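Local coordinates for protein alpha-glucosidase ([Eubacterium] rectale, PDB 6PNR) that probably hydrolyses alpha-linked sulfoquinovosides, as a family 31 glycoside hydrolase that binds a sulfonated aza-sugar inhibitor in its active-site pocket, at residues K113-G118 / V173-Y178; D361-E366 / L402-S407; A456-V461 / G492-L497. All coordinates share one frame; numbering follows the deposited sequence.

In the fold
The three contacts lie well apart: contact 1 is about 33 Å from contact 2 and about 28 Å from contact 3, centre to centre, and no two of them touch. Contact 1 is a buried antiparallel strand pair at the edge of a beta-sheet. Contacts 2 and 3 both belong to the family 31 TIM-barrel domain, yet join different loops. Contact 2 is partly exposed, and there a carboxylate and a hydroxyl take backbone N-H groups while a tyrosine packs beside a helix start. Contact 3 is buried; carbonyl-centred backbone bonds hold two loops that bring Asp458 and Tyr494 to the inhibitor, with waters at one side.

Contact 1. Residues K113-G118 / V173-Y178; sequences KCYGCG and VSTNKY
Thr175 meets Lys113 through both its branches. OG1 accepts the backbone N-H of Lys113 in an almost straight bond (N to OG1 2.9 Å, 175° at the hydrogen), and the methyl CG2 lies 3.6 Å from Lys113 CB. With chi1 at 52°, OG1 sits between the backbone N and the carbonyl carbon, which turns it to that N-H. The Thr175 N returns a bond to Lys113 O (2.9 Å). The same CG2 reaches the edge of the Tyr115 ring, near its plane, 3.8 Å from CE2. Next along the strands, Cys114 and Ser174 are the intervening non-hydrogen-bonded pair, their CA atoms 4.5 Å apart. Beyond it Tyr115 and Val173 form a hydrogen-bonded antiparallel pair, Tyr115 N to Val173 O and Val173 N to Tyr115 O both 2.8 Å. This ladder joins strands 114-118 and 168-174, the former outermost in an antiparallel sheet. Past Ser174 the chain leaves the strand in an ST turn: OG accepts from Asn176 N and also bonds Glu112. Farther out, Val173 packs on Leu220 and Ile224 of helix 217-228, Tyr115 OH bonds the backbone O of Tyr587, and Lys113 NZ makes a salt bridge to Asp588.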
ATOM      1  N   LYS A 113      10.698 -22.065 -12.546  1.00 31.13           N
ATOM      2  CA  LYS A 113       9.895 -21.860 -11.351  1.00 31.03           C
ATOM      3  C   LYS A 113      10.769 -22.047 -10.116  1.00 38.33           C
ATOM      4  O   LYS A 113      11.826 -22.678 -10.172  1.00 32.98           O
ATOM      5  CB  LYS A 113       8.687 -22.807 -11.339  1.00 34.92           C
ATOM      6  CG  LYS A 113       7.721 -22.449 -12.450  1.00 34.82           C
ATOM      7  CD  LYS A 113       6.703 -23.497 -12.772  1.00 37.81           C
ATOM      8  CE  LYS A 113       5.845 -22.959 -13.918  1.00 40.83           C
ATOM      9  NZ  LYS A 113       4.824 -23.923 -14.377  1.00 53.43           N
ATOM     10  N   CYS A 114      10.314 -21.479  -8.997  1.00 33.77           N
ATOM     11  CA  CYS A 114      11.106 -21.387  -7.775  1.00 30.15           C
ATOM     12  C   CYS A 114      10.214 -21.597  -6.560  1.00 31.16           C
ATOM     13  O   CYS A 114       9.072 -21.127  -6.527  1.00 28.95           O
ATOM     14  CB  CYS A 114      11.801 -20.029  -7.665  1.00 30.87           C
ATOM     15  SG  CYS A 114      13.044 -19.726  -8.951  1.00 36.14           S
ATOM     16  N   TYR A 115      10.752 -22.270  -5.549  1.00 29.03           N
ATOM     17  CA  TYR A 115       9.955 -22.654  -4.395  1.00 29.33           C
ATOM     18  C   TYR A 115      10.733 -22.379  -3.114  1.00 32.38           C
ATOM     19  O   TYR A 115      11.965 -22.444  -3.082  1.00 30.58           O
ATOM     20  CB  TYR A 115       9.557 -24.126  -4.476  1.00 28.20           C
ATOM     21  CG  TYR A 115       8.885 -24.487  -5.783  1.00 30.01           C
ATOM     22  CD1 TYR A 115       7.507 -24.407  -5.920  1.00 27.26           C
ATOM     23  CD2 TYR A 115       9.635 -24.897  -6.884  1.00 33.08           C
ATOM     24  CE1 TYR A 115       6.891 -24.731  -7.108  1.00 30.81           C
ATOM     25  CE2 TYR A 115       9.029 -25.220  -8.081  1.00 32.08           C
ATOM     26  CZ  TYR A 115       7.661 -25.137  -8.189  1.00 34.19           C
ATOM     27  OH  TYR A 115       7.049 -25.458  -9.373  1.00 34.61           O
ATOM     28  N   GLY A 116      10.000 -22.064  -2.055  1.00 26.25           N
ATOM     29  CA  GLY A 116      10.660 -21.890  -0.779  1.00 28.49           C
ATOM     30  C   GLY A 116      10.540 -20.497  -0.197  1.00 27.21           C
ATOM     31  O   GLY A 116       9.429 -19.976  -0.046  1.00 28.19           O
ATOM     32  N   CYS A 117      11.684 -19.890   0.120  1.00 23.68           N
ATOM     33  CA  CYS A 117      11.746 -18.666   0.922  1.00 25.98           C
ATOM     34  C   CYS A 117      11.048 -18.853   2.265  1.00 25.42           C
ATOM     35  O   CYS A 117      10.406 -17.936   2.781  1.00 24.97           O
ATOM     36  CB  CYS A 117      11.173 -17.464   0.167  1.00 24.05           C
ATOM     37  SG  CYS A 117      12.353 -16.839  -1.080  1.00 30.96           S
ATOM     38  N   GLY A 118      11.189 -20.049   2.842  1.00 25.38           N
ATOM     39  CA  GLY A 118      10.592 -20.340   4.135  1.00 23.77           C
ATOM     40  C   GLY A 118       9.230 -20.986   4.029  1.00 24.45           C
ATOM     41  O   GLY A 118       8.935 -21.669   3.049  1.00 26.55           O
ATOM     42  N   VAL A 173      14.521 -23.027  -3.963  1.00 28.58           N
ATOM     43  CA  VAL A 173      14.780 -24.172  -4.826  1.00 27.01           C
ATOM     44  C   VAL A 173      14.313 -23.807  -6.226  1.00 34.26           C
ATOM     45  O   VAL A 173      13.198 -23.303  -6.397  1.00 31.67           O
ATOM     46  CB  VAL A 173      14.032 -25.420  -4.332  1.00 29.47           C
ATOM     47  CG1 VAL A 173      14.203 -26.599  -5.315  1.00 32.50           C
ATOM     48  CG2 VAL A 173      14.500 -25.802  -2.942  1.00 31.48           C
ATOM     49  N   SER A 174      15.149 -24.079  -7.225  1.00 31.41           N
ATOM     50  CA  SER A 174      14.836 -23.787  -8.616  1.00 31.44           C
ATOM     51  C   SER A 174      14.512 -25.065  -9.382  1.00 34.14           C
ATOM     52  O   SER A 174      14.978 -26.155  -9.038  1.00 31.97           O
ATOM     53  CB  SER A 174      16.007 -23.074  -9.302  1.00 36.53           C
ATOM     54  OG  SER A 174      15.897 -23.160 -10.717  1.00 36.21           O
ATOM     55  N   THR A 175      13.718 -24.915 -10.445  1.00 32.22           N
ATOM     56  CA  THR A 175      13.425 -26.048 -11.311  1.00 35.45           C
ATOM     57  C   THR A 175      14.617 -26.445 -12.185  1.00 32.50           C
ATOM     58  O   THR A 175      14.548 -27.473 -12.857  1.00 32.88           O
ATOM     59  CB  THR A 175      12.193 -25.749 -12.173  1.00 32.82           C
ATOM     60  OG1 THR A 175      12.345 -24.492 -12.840  1.00 29.34           O
ATOM     61  CG2 THR A 175      10.940 -25.671 -11.284  1.00 34.22           C
ATOM     62  N   ASN A 176      15.693 -25.670 -12.182  1.00 34.78           N
ATOM     63  CA  ASN A 176      16.981 -26.175 -12.662  1.00 36.82           C
ATOM     64  C   ASN A 176      17.614 -27.164 -11.686  1.00 40.86           C
ATOM     65  O   ASN A 176      18.764 -27.556 -11.910  1.00 42.71           O
ATOM     66  CB  ASN A 176      17.950 -25.016 -12.916  1.00 33.52           C
ATOM     67  CG  ASN A 176      17.479 -24.098 -14.017  1.00 36.93           C
ATOM     68  OD1 ASN A 176      16.749 -24.511 -14.915  1.00 39.95           O
ATOM     69  ND2 ASN A 176      17.883 -22.836 -13.948  1.00 42.78           N
ATOM     70  N   LYS A 177      16.897 -27.527 -10.617  1.00 38.29           N
ATOM     71  CA  LYS A 177      17.326 -28.561  -9.668  1.00 38.08           C
ATOM     72  C   LYS A 177      18.600 -28.154  -8.929  1.00 40.13           C
ATOM     73  O   LYS A 177      19.577 -28.900  -8.856  1.00 37.60           O
ATOM     74  CB  LYS A 177      17.489 -29.914 -10.354  1.00 37.64           C
ATOM     75  CG  LYS A 177      16.158 -30.593 -10.638  1.00 42.90           C
ATOM     76  CD  LYS A 177      16.349 -31.961 -11.258  1.00 53.38           C
ATOM     77  CE  LYS A 177      15.098 -32.400 -11.990  1.00 47.78           C
ATOM     78  NZ  LYS A 177      15.222 -33.775 -12.532  1.00 54.49           N
ATOM     79  N   TYR A 178      18.571 -26.943  -8.381  1.00 31.57           N
ATOM     80  CA  TYR A 178      19.520 -26.494  -7.378  1.00 33.14           C
ATOM     81  C   TYR A 178      18.741 -25.771  -6.284  1.00 36.26           C
ATOM     82  O   TYR A 178      17.605 -25.329  -6.492  1.00 31.30           O
ATOM     83  CB  TYR A 178      20.603 -25.568  -7.975  1.00 34.51           C
ATOM     84  CG  TYR A 178      20.110 -24.189  -8.434  1.00 38.10           C
ATOM     85  CD1 TYR A 178      19.943 -23.149  -7.524  1.00 34.09           C
ATOM     86  CD2 TYR A 178      19.841 -23.924  -9.776  1.00 35.92           C
ATOM     87  CE1 TYR A 178      19.499 -21.907  -7.924  1.00 35.40           C
ATOM     88  CE2 TYR A 178      19.402 -22.679 -10.188  1.00 31.39           C
ATOM     89  CZ  TYR A 178      19.228 -21.672  -9.256  1.00 38.15           C
ATOM     90  OH  TYR A 178      18.789 -20.418  -9.635  1.00 33.18           O
TER

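Contact 2. Residues D361-E366 / L402-S407; sequences DLTNPE and LYSGKS
The Tyr403 ring is overlapped by the side-chain amide of Asn364, with the two planes 24° apart and Asn364 OD1 over one face, toward the rim. The nearest approach of this pair is between the CB atoms, at 3.6 Å, and Asn364 CG and ND2 continue along the CD2 side of the ring. CG of Tyr403 is anti to the backbone N (chi1 -177°), which sends the ring along Asn364 to Pro365, where Pro365 CD comes within 3.6 Å of CE1. At the backbone end of Tyr403, two hydrogen bonds join the loops. Tyr403 N donates to the syn lone pair of Asp361 OD2 (2.8 Å, 168° at the hydrogen). Ser404 N then reaches Thr363 OG1 at 3.1 Å. That hydroxyl gives its own proton to Asp361 OD1, 2.6 Å away, so it relays between loop 402-407 and the carboxylate. OD1 also takes Thr363 N, both donors coming from one face of the carboxylate plane, and this backbone bond closes an Asx turn. Each of the two carboxylate oxygens is thus engaged, OD1 within its own loop and OD2 across the contact. Trp415 of helix 408-429 packs on Asp361 and Thr363, while Ser404 OG bonds Glu411 of that helix. Residues 361-366 lead into helix 365-380 of the TIM-barrel domain, with Asn364 as N-cap: its OD1 accepts from Glu366 N at 2.9 Å.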
ATOM      1  N   ASP A 361      16.978 -12.196  26.784  1.00 32.62           N
ATOM      2  CA  ASP A 361      18.060 -11.997  25.816  1.00 28.06           C
ATOM      3  C   ASP A 361      18.731 -13.335  25.534  1.00 29.91           C
ATOM      4  O   ASP A 361      19.719 -13.719  26.163  1.00 30.35           O
ATOM      5  CB  ASP A 361      19.059 -10.957  26.310  1.00 36.09           C
ATOM      6  CG  ASP A 361      20.105 -10.614  25.258  1.00 35.58           C
ATOM      7  OD1 ASP A 361      20.121 -11.272  24.192  1.00 34.00           O
ATOM      8  OD2 ASP A 361      20.900  -9.676  25.482  1.00 33.95           O
ATOM      9  N   LEU A 362      18.212 -14.038  24.531  1.00 28.66           N
ATOM     10  CA  LEU A 362      18.735 -15.356  24.207  1.00 31.17           C
ATOM     11  C   LEU A 362      20.170 -15.314  23.690  1.00 31.83           C
ATOM     12  O   LEU A 362      20.783 -16.373  23.562  1.00 31.66           O
ATOM     13  CB  LEU A 362      17.829 -16.031  23.180  1.00 30.81           C
ATOM     14  CG  LEU A 362      16.401 -16.310  23.653  1.00 31.56           C
ATOM     15  CD1 LEU A 362      15.600 -16.957  22.538  1.00 31.16           C
ATOM     16  CD2 LEU A 362      16.396 -17.189  24.892  1.00 28.81           C
ATOM     17  N   THR A 363      20.709 -14.136  23.378  1.00 29.97           N
ATOM     18  CA  THR A 363      22.104 -14.029  22.960  1.00 32.58           C
ATOM     19  C   THR A 363      23.059 -13.939  24.140  1.00 40.27           C
ATOM     20  O   THR A 363      24.274 -14.084  23.953  1.00 35.84           O
ATOM     21  CB  THR A 363      22.318 -12.809  22.059  1.00 30.09           C
ATOM     22  OG1 THR A 363      22.289 -11.612  22.848  1.00 33.71           O
ATOM     23  CG2 THR A 363      21.235 -12.733  21.001  1.00 34.08           C
ATOM     24  N   ASN A 364      22.540 -13.680  25.332  1.00 33.27           N
ATOM     25  CA  ASN A 364      23.314 -13.728  26.561  1.00 37.77           C
ATOM     26  C   ASN A 364      23.370 -15.182  27.001  1.00 35.15           C
ATOM     27  O   ASN A 364      22.335 -15.741  27.397  1.00 33.04           O
ATOM     28  CB  ASN A 364      22.666 -12.839  27.632  1.00 31.03           C
ATOM     29  CG  ASN A 364      23.412 -12.871  28.955  1.00 38.98           C
ATOM     30  OD1 ASN A 364      24.148 -13.810  29.249  1.00 36.44           O
ATOM     31  ND2 ASN A 364      23.224 -11.835  29.759  1.00 35.75           N
ATOM     32  N   PRO A 365      24.543 -15.827  26.965  1.00 39.31           N
ATOM     33  CA  PRO A 365      24.592 -17.257  27.315  1.00 31.74           C
ATOM     34  C   PRO A 365      24.027 -17.560  28.691  1.00 33.93           C
ATOM     35  O   PRO A 365      23.402 -18.615  28.869  1.00 31.41           O
ATOM     36  CB  PRO A 365      26.087 -17.594  27.226  1.00 33.91           C
ATOM     37  CG  PRO A 365      26.655 -16.552  26.305  1.00 33.34           C
ATOM     38  CD  PRO A 365      25.867 -15.304  26.579  1.00 40.24           C
ATOM     39  N   GLU A 366      24.207 -16.664  29.664  1.00 33.29           N
ATOM     40  CA  GLU A 366      23.658 -16.886  30.999  1.00 32.07           C
ATOM     41  C   GLU A 366      22.133 -16.886  30.975  1.00 36.25           C
ATOM     42  O   GLU A 366      21.490 -17.756  31.579  1.00 33.69           O
ATOM     43  CB  GLU A 366      24.179 -15.823  31.965  1.00 36.27           C
ATOM     44  CG  GLU A 366      25.691 -15.814  32.119  1.00 48.86           C
ATOM     45  CD  GLU A 366      26.151 -15.054  33.351  1.00 50.38           C
ATOM     46  OE1 GLU A 366      25.304 -14.421  34.015  1.00 56.47           O
ATOM     47  OE2 GLU A 366      27.362 -15.097  33.654  1.00 61.98           O
ATOM     48  N   LEU A 402      21.414  -5.928  22.571  1.00 36.02           N
ATOM     49  CA  LEU A 402      21.586  -7.351  22.814  1.00 37.88           C
ATOM     50  C   LEU A 402      23.005  -7.642  23.286  1.00 40.38           C
ATOM     51  O   LEU A 402      23.964  -7.000  22.848  1.00 36.87           O
ATOM     52  CB  LEU A 402      21.279  -8.147  21.546  1.00 35.81           C
ATOM     53  CG  LEU A 402      19.886  -7.718  21.093  1.00 41.08           C
ATOM     54  CD1 LEU A 402      19.650  -8.088  19.671  1.00 44.26           C
ATOM     55  CD2 LEU A 402      18.830  -8.336  22.009  1.00 35.38           C
ATOM     56  N   TYR A 403      23.120  -8.614  24.187  1.00 36.35           N
ATOM     57  CA  TYR A 403      24.420  -9.050  24.679  1.00 39.56           C
ATOM     58  C   TYR A 403      25.385  -9.357  23.540  1.00 41.56           C
ATOM     59  O   TYR A 403      26.588  -9.107  23.657  1.00 39.38           O
ATOM     60  CB  TYR A 403      24.237 -10.280  25.565  1.00 36.52           C
ATOM     61  CG  TYR A 403      25.514 -10.785  26.198  1.00 38.99           C
ATOM     62  CD1 TYR A 403      26.351 -11.663  25.521  1.00 41.43           C
ATOM     63  CD2 TYR A 403      25.872 -10.395  27.488  1.00 40.96           C
ATOM     64  CE1 TYR A 403      27.523 -12.134  26.103  1.00 48.42           C
ATOM     65  CE2 TYR A 403      27.043 -10.861  28.080  1.00 44.32           C
ATOM     66  CZ  TYR A 403      27.865 -11.729  27.381  1.00 48.01           C
ATOM     67  OH  TYR A 403      29.028 -12.201  27.959  1.00 54.64           O
ATOM     68  N   SER A 404      24.883  -9.916  22.435  1.00 33.09           N
ATOM     69  CA  SER A 404      25.759 -10.181  21.298  1.00 35.51           C
ATOM     70  C   SER A 404      26.415  -8.917  20.765  1.00 36.06           C
ATOM     71  O   SER A 404      27.434  -9.012  20.073  1.00 40.02           O
ATOM     72  CB  SER A 404      24.985 -10.839  20.158  1.00 34.84           C
ATOM     73  OG  SER A 404      24.114  -9.889  19.577  1.00 35.94           O
ATOM     74  N   GLY A 405      25.849  -7.741  21.053  1.00 36.74           N
ATOM     75  CA  GLY A 405      26.312  -6.503  20.470  1.00 38.12           C
ATOM     76  C   GLY A 405      25.961  -6.311  19.012  1.00 38.30           C
ATOM     77  O   GLY A 405      26.255  -5.245  18.460  1.00 38.62           O
ATOM     78  N   LYS A 406      25.352  -7.304  18.364  1.00 37.94           N
ATOM     79  CA  LYS A 406      24.914  -7.165  16.986  1.00 35.21           C
ATOM     80  C   LYS A 406      23.662  -6.298  16.914  1.00 37.33           C
ATOM     81  O   LYS A 406      22.915  -6.153  17.885  1.00 38.79           O
ATOM     82  CB  LYS A 406      24.638  -8.537  16.375  1.00 35.86           C
ATOM     83  CG  LYS A 406      25.864  -9.434  16.295  1.00 41.40           C
ATOM     84  CD  LYS A 406      25.571 -10.723  15.529  1.00 48.57           C
ATOM     85  CE  LYS A 406      26.815 -11.593  15.392  1.00 53.11           C
ATOM     86  NZ  LYS A 406      26.622 -12.697  14.411  1.00 52.19           N
ATOM     87  N   SER A 407      23.438  -5.708  15.745  1.00 35.53           N
ATOM     88  CA  SER A 407      22.258  -4.870  15.574  1.00 34.83           C
ATOM     89  C   SER A 407      20.987  -5.716  15.631  1.00 29.24           C
ATOM     90  O   SER A 407      20.972  -6.853  15.146  1.00 31.31           O
ATOM     91  CB  SER A 407      22.315  -4.127  14.243  1.00 33.12           C
ATOM     92  OG  SER A 407      21.043  -3.596  13.921  1.00 34.55           O
TER

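Contact 3. Residues A456-V461 / G492-L497; sequences AGDQSV and GGYTSL. With 9VH ([(3~{S},4~{R},5~{R})-4,5-bis(oxidanyl)piperidin-3-yl]methanesulfonic acid), chain C.
Asp458 and Tyr494 lie side by side and point the same way, carboxylate and ring planes 27° apart, with Asp458 CG 3.6 Å from Tyr494 CD2. They belong to two loops of the family 31 TIM barrel, and both line the inhibitor pocket. Piperidine carbon C5 of the inhibitor lies over one face of the Tyr494 ring, toward its rim, and Asp458 OD1 is 3.5 Å from C4. His523, whose NE2 hydrogen-bonds the inhibitor, meets the Tyr494 ring edge-to-face. The tight part is behind them. Gln459 O accepts from two successive backbone donors, Thr495 N at 2.8 Å (174° at the hydrogen) and Tyr494 N at 2.9 Å; this double grip should fix the backbone that carries the tyrosine. Val461 N donates to Thr495 O, and Val461 CG1 presses to 3.3 Å from Gly492 O. Gly493, lacking a CB, sits against Ser460 O and Val461. On the looser side, Thr495 OG1 faces water: chi1 of -48° sets it anti to its carbonyl carbon, within reach of two waters. One of these donates to Asp458 OD2 at 2.9 Å, lies at the edge of the Tyr494 ring in its plane, and is 2.6 Å from Thr495 OG1.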
ATOM      1  N   ALA A 456       1.479 -24.481  11.340  1.00 24.67           N
ATOM      2  CA  ALA A 456       1.254 -23.380  10.406  1.00 24.55           C
ATOM      3  C   ALA A 456       0.872 -22.063  11.093  1.00 28.21           C
ATOM      4  O   ALA A 456       0.456 -21.139  10.382  1.00 24.89           O
ATOM      5  CB  ALA A 456       0.180 -23.774   9.382  1.00 24.39           C
ATOM      6  N   GLY A 457       0.982 -21.902  12.406  1.00 25.65           N
ATOM      7  CA  GLY A 457       0.680 -20.612  13.000  1.00 24.85           C
ATOM      8  C   GLY A 457      -0.819 -20.375  13.036  1.00 27.41           C
ATOM      9  O   GLY A 457      -1.621 -21.310  12.915  1.00 26.50           O
ATOM     10  N   ASP A 458      -1.195 -19.105  13.196  1.00 22.51           N
ATOM     11  CA  ASP A 458      -2.596 -18.709  13.314  1.00 26.22           C
ATOM     12  C   ASP A 458      -3.229 -18.560  11.932  1.00 27.37           C
ATOM     13  O   ASP A 458      -2.828 -17.684  11.160  1.00 30.24           O
ATOM     14  CB  ASP A 458      -2.724 -17.366  14.037  1.00 28.91           C
ATOM     15  CG  ASP A 458      -2.149 -17.364  15.444  1.00 27.89           C
ATOM     16  OD1 ASP A 458      -1.764 -18.433  15.966  1.00 31.86           O
ATOM     17  OD2 ASP A 458      -2.119 -16.255  16.032  1.00 27.30           O
ATOM     18  N   GLN A 459      -4.235 -19.374  11.629  1.00 24.97           N
ATOM     19  CA  GLN A 459      -5.135 -19.095  10.515  1.00 22.73           C
ATOM     20  C   GLN A 459      -6.394 -18.415  11.045  1.00 25.65           C
ATOM     21  O   GLN A 459      -6.759 -18.579  12.208  1.00 23.67           O
ATOM     22  CB  GLN A 459      -5.535 -20.379   9.781  1.00 23.32           C
ATOM     23  CG  GLN A 459      -4.524 -20.840   8.762  1.00 25.56           C
ATOM     24  CD  GLN A 459      -3.316 -21.436   9.439  1.00 26.04           C
ATOM     25  OE1 GLN A 459      -3.436 -22.417  10.171  1.00 26.57           O
ATOM     26  NE2 GLN A 459      -2.147 -20.831   9.226  1.00 28.24           N
ATOM     27  N   SER A 460      -7.063 -17.658  10.174  1.00 22.45           N
ATOM     28  CA  SER A 460      -8.430 -17.269  10.483  1.00 24.37           C
ATOM     29  C   SER A 460      -9.320 -18.504  10.479  1.00 24.39           C
ATOM     30  O   SER A 460      -9.018 -19.521   9.843  1.00 25.81           O
ATOM     31  CB  SER A 460      -8.963 -16.244   9.480  1.00 24.62           C
ATOM     32  OG  SER A 460      -8.275 -15.002   9.589  1.00 23.46           O
ATOM     33  N   VAL A 461     -10.426 -18.413  11.210  1.00 22.83           N
ATOM     34  CA  VAL A 461     -11.369 -19.519  11.289  1.00 24.89           C
ATOM     35  C   VAL A 461     -12.299 -19.497  10.074  1.00 29.42           C
ATOM     36  O   VAL A 461     -13.522 -19.405  10.218  1.00 27.16           O
ATOM     37  CB  VAL A 461     -12.153 -19.471  12.616  1.00 24.31           C
ATOM     38  CG1 VAL A 461     -11.236 -19.823  13.776  1.00 24.03           C
ATOM     39  CG2 VAL A 461     -12.790 -18.067  12.854  1.00 20.56           C
ATOM     40  N   GLY A 492      -9.451 -26.406  12.691  1.00 26.24           N
ATOM     41  CA  GLY A 492     -10.464 -25.377  12.837  1.00 24.82           C
ATOM     42  C   GLY A 492      -9.951 -23.959  12.839  1.00 25.04           C
ATOM     43  O   GLY A 492     -10.767 -23.027  12.922  1.00 25.92           O
ATOM     44  N   GLY A 493      -8.634 -23.754  12.770  1.00 25.51           N
ATOM     45  CA  GLY A 493      -8.091 -22.409  12.735  1.00 21.98           C
ATOM     46  C   GLY A 493      -8.024 -21.803  14.124  1.00 26.63           C
ATOM     47  O   GLY A 493      -8.364 -22.426  15.137  1.00 26.24           O
ATOM     48  N   TYR A 494      -7.587 -20.548  14.164  1.00 22.56           N
ATOM     49  CA  TYR A 494      -7.372 -19.869  15.433  1.00 23.20           C
ATOM     50  C   TYR A 494      -8.118 -18.540  15.510  1.00 25.82           C
ATOM     51  O   TYR A 494      -8.881 -18.331  16.453  1.00 22.78           O
ATOM     52  CB  TYR A 494      -5.881 -19.629  15.691  1.00 24.37           C
ATOM     53  CG  TYR A 494      -5.641 -18.830  16.967  1.00 21.95           C
ATOM     54  CD1 TYR A 494      -5.682 -19.448  18.218  1.00 25.55           C
ATOM     55  CD2 TYR A 494      -5.379 -17.458  16.917  1.00 24.42           C
ATOM     56  CE1 TYR A 494      -5.469 -18.721  19.385  1.00 26.50           C
ATOM     57  CE2 TYR A 494      -5.148 -16.722  18.076  1.00 24.71           C
ATOM     58  CZ  TYR A 494      -5.211 -17.360  19.309  1.00 24.39           C
ATOM     59  OH  TYR A 494      -5.008 -16.636  20.461  1.00 25.15           O
ATOM     60  N   THR A 495      -7.917 -17.637  14.547  1.00 22.30           N
ATOM     61  CA  THR A 495      -8.226 -16.216  14.749  1.00 21.33           C
ATOM     62  C   THR A 495      -9.694 -15.917  14.454  1.00 25.62           C
ATOM     63  O   THR A 495     -10.146 -16.060  13.313  1.00 23.57           O
ATOM     64  CB  THR A 495      -7.347 -15.333  13.862  1.00 23.85           C
ATOM     65  OG1 THR A 495      -5.972 -15.735  13.972  1.00 24.42           O
ATOM     66  CG2 THR A 495      -7.498 -13.838  14.282  1.00 22.32           C
ATOM     67  N   SER A 496     -10.427 -15.474  15.468  1.00 24.71           N
ATOM     68  CA  SER A 496     -11.796 -14.999  15.305  1.00 23.78           C
ATOM     69  C   SER A 496     -11.824 -13.517  15.645  1.00 23.61           C
ATOM     70  O   SER A 496     -11.544 -13.136  16.787  1.00 26.23           O
ATOM     71  CB  SER A 496     -12.778 -15.780  16.178  1.00 25.29           C
ATOM     72  OG  SER A 496     -14.091 -15.212  16.112  1.00 24.56           O
ATOM     73  N   LEU A 497     -12.136 -12.695  14.643  1.00 22.63           N
ATOM     74  CA  LEU A 497     -12.264 -11.252  14.767  1.00 24.10           C
ATOM     75  C   LEU A 497     -13.274 -10.762  13.734  1.00 27.32           C
ATOM     76  O   LEU A 497     -13.525 -11.428  12.731  1.00 27.19           O
ATOM     77  CB  LEU A 497     -10.918 -10.546  14.534  1.00 26.51           C
ATOM     78  CG  LEU A 497      -9.729 -10.809  15.451  1.00 27.15           C
ATOM     79  CD1 LEU A 497      -8.488 -10.108  14.903  1.00 28.23           C
ATOM     80  CD2 LEU A 497     -10.026 -10.328  16.846  1.00 28.39           C
TER
HETATM   81  O1  9VH C 701      -3.094 -15.701  23.483  1.00 27.86           O
HETATM   82  S1  9VH C 701      -1.703 -16.034  23.734  1.00 26.85           S
HETATM   83  O2  9VH C 701      -0.836 -15.142  23.004  1.00 27.71           O
HETATM   84  O3  9VH C 701      -1.430 -16.117  25.148  1.00 25.35           O
HETATM   85  C1  9VH C 701      -1.504 -17.662  23.064  1.00 24.09           C
HETATM   86  C2  9VH C 701      -1.672 -17.750  21.541  1.00 25.00           C
HETATM   87  C3  9VH C 701      -0.426 -17.165  20.895  1.00 30.34           C
HETATM   88  N1  9VH C 701      -0.232 -17.406  19.465  1.00 27.13           N
HETATM   89  C4  9VH C 701      -0.376 -18.819  19.116  1.00 22.44           C
HETATM   90  C5  9VH C 701      -1.728 -19.337  19.582  1.00 25.66           C
HETATM   91  O4  9VH C 701      -1.828 -20.711  19.214  1.00 26.17           O
HETATM   92  C6  9VH C 701      -1.850 -19.200  21.093  1.00 24.40           C
HETATM   93  O5  9VH C 701      -3.109 -19.696  21.539  1.00 25.73           O
HETATM   94  O   HOH W   1      -5.146 -15.108  11.402  1.00 27.88           O
HETATM   95  O   HOH W   2      -4.245 -14.383  15.417  1.00 30.79           O
HETATM   96  O   HOH W   3     -10.471 -13.923  11.401  1.00 25.93           O